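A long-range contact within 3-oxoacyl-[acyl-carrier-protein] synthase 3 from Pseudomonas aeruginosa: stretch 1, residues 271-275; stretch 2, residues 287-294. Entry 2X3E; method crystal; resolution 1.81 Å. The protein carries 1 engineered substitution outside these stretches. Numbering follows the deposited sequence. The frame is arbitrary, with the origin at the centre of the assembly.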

# COMPACT_ATOMS: atom_id res chain seq x y z
N VAL A 271 -5.26 -4.37 28.90
CA VAL A 271 -5.59 -3.87 27.56
C VAL A 271 -5.45 -2.35 27.56
O VAL A 271 -6.08 -1.66 28.36
CB VAL A 271 -7.02 -4.27 27.14
CG1 VAL A 271 -7.34 -3.73 25.75
CG2 VAL A 271 -7.17 -5.79 27.18
N VAL A 272 -4.60 -1.84 26.67
CA VAL A 272 -4.39 -0.40 26.52
C VAL A 272 -5.51 0.16 25.66
O VAL A 272 -5.69 -0.27 24.52
CB VAL A 272 -3.02 -0.08 25.87
CG1 VAL A 272 -2.80 1.44 25.77
CG2 VAL A 272 -1.89 -0.74 26.64
N SER A 273 -6.26 1.12 26.21
CA SER A 273 -7.44 1.64 25.53
C SER A 273 -7.70 3.13 25.79
O SER A 273 -7.71 3.58 26.94
CB SER A 273 -8.68 0.85 25.95
OG SER A 273 -9.85 1.40 25.38
N ASN A 274 -7.91 3.88 24.70
CA ASN A 274 -8.36 5.26 24.77
C ASN A 274 -9.57 5.52 23.87
O ASN A 274 -9.85 6.67 23.52
CB ASN A 274 -7.21 6.22 24.41
CG ASN A 274 -6.72 6.03 22.99
OD1 ASN A 274 -6.86 4.96 22.40
ND2 ASN A 274 -6.12 7.07 22.43
N ILE A 275 -10.30 4.47 23.53
CA ILE A 275 -11.42 4.58 22.59
C ILE A 275 -12.50 5.56 23.06
O ILE A 275 -13.20 6.17 22.25
CB ILE A 275 -12.03 3.19 22.27
CG1 ILE A 275 -12.88 3.26 20.99
CG2 ILE A 275 -12.82 2.64 23.46
CD1 ILE A 275 -13.34 1.91 20.51
N PRO A 287 -1.29 2.96 17.28
CA PRO A 287 -0.29 3.92 17.77
C PRO A 287 -0.88 5.07 18.63
O PRO A 287 -0.19 5.59 19.51
CB PRO A 287 0.37 4.43 16.49
CG PRO A 287 -0.66 4.21 15.41
CD PRO A 287 -1.34 2.93 15.80
N LEU A 288 -2.13 5.45 18.40
CA LEU A 288 -2.77 6.42 19.29
C LEU A 288 -2.95 5.83 20.69
O LEU A 288 -2.73 6.52 21.70
CB LEU A 288 -4.09 6.92 18.74
CG LEU A 288 -3.98 7.94 17.60
CD1 LEU A 288 -5.33 8.11 16.94
CD2 LEU A 288 -3.45 9.27 18.11
N ALA A 289 -3.32 4.55 20.77
CA ALA A 289 -3.43 3.86 22.06
C ALA A 289 -2.07 3.77 22.76
O ALA A 289 -1.97 3.99 23.96
CB ALA A 289 -4.06 2.46 21.89
N LEU A 290 -1.02 3.44 21.99
CA LEU A 290 0.35 3.48 22.51
C LEU A 290 0.72 4.85 23.09
O LEU A 290 1.29 4.93 24.19
CB LEU A 290 1.36 3.07 21.43
CG LEU A 290 1.42 1.57 21.07
CD1 LEU A 290 2.35 1.33 19.88
CD2 LEU A 290 1.88 0.74 22.28
N ALA A 291 0.40 5.93 22.37
CA ALA A 291 0.70 7.28 22.85
C ALA A 291 -0.03 7.57 24.16
O ALA A 291 0.53 8.19 25.07
CB ALA A 291 0.33 8.33 21.78
N HIS A 292 -1.27 7.11 24.27
CA HIS A 292 -2.05 7.23 25.49
C HIS A 292 -1.37 6.50 26.65
O HIS A 292 -1.21 7.05 27.74
CB HIS A 292 -3.46 6.68 25.27
CG HIS A 292 -4.25 6.51 26.53
ND1 HIS A 292 -4.87 7.56 27.17
CD2 HIS A 292 -4.53 5.41 27.26
CE1 HIS A 292 -5.50 7.11 28.24
NE2 HIS A 292 -5.30 5.81 28.32
N GLY A 293 -0.96 5.26 26.41
CA GLY A 293 -0.26 4.47 27.42
C GLY A 293 1.03 5.12 27.89
O GLY A 293 1.34 5.12 29.08
N LEU A 294 1.79 5.68 26.95
CA LEU A 294 3.03 6.38 27.28
C LEU A 294 2.76 7.64 28.11
O LEU A 294 3.45 7.89 29.10
CB LEU A 294 3.81 6.71 26.00
CG LEU A 294 5.26 7.14 26.17
CD1 LEU A 294 6.08 6.03 26.82
CD2 LEU A 294 5.87 7.52 24.82

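Residues 287-294 form part of a helix that begins earlier in the chain and continues beyond it, and residues 271-275 run past it as a loop that enters another helix at Ile-275. The contact is small, burying 300 Å² over both sides, and no hydrogen bond spans it. Packing holds the two stretches together, and most of the loop's share falls to Val-272 and Asn-274, whose CA-to-CB bonds both point toward the helix; that of the intervening Ser-273 points away.

Pro-287 lies out of reach of the loop, but its carbonyl opens the run of helical hydrogen bonds, accepting from Ala-291 N at 2.9 Å. The contact begins at Leu-288. Its CA-to-CB bond points sideways, with CB 4.2 Å from ND2 of Asn-274, and the same ND2 lies 3.5 Å from Leu-288 O. That approach is not a hydrogen bond; the carbonyl oxygen instead accepts from His-292 N within the helix, at 3.0 Å.

Ala-289 is the point of closest backbone register, its CA 5.7 Å from that of Ser-273, and its small side chain touches two loop residues. Val-272, in the t rotamer, brings CG1 to 3.2 Å from Ala-289 O, a tight approach of a methyl group to a carbonyl oxygen already engaged by Gly-293 N at 2.9 Å. The same CG1 makes an apolar contact with Ala-289 CB at 4.2 Å. From Asn-274, OD1 comes to 3.6 Å from Ala-289 CA and 3.8 Å from its CB, so the amide group packs against the helix without bonding to it.

Leu-290 and Ala-291 make no contact with the loop. The CA-to-CB bond of Leu-290 points away and that of Ala-291 sideways, as the helical turn carries this part of the surface off the interface.

One turn beyond Leu-288, His-292 returns to the loop with its CA-to-CB bond directed toward it. Asn-274 CB sits over one face of the imidazole, 3.9 Å from the ring centroid and 20° off the ring normal, in a CH-pi interaction; the nearest ring atom, CG, is 3.7 Å from that CB. Ser-273 O approaches the ring obliquely, 3.6 Å from NE2, without forming a hydrogen bond.

At Gly-293 the absence of a side chain matters: a CB in ideal position would point toward the loop and lie only 3.5 Å from Val-272 CG1, whereas the existing backbone nitrogen is 4.3 Å from that methyl. Leu-294, finally, is out of reach of the loop.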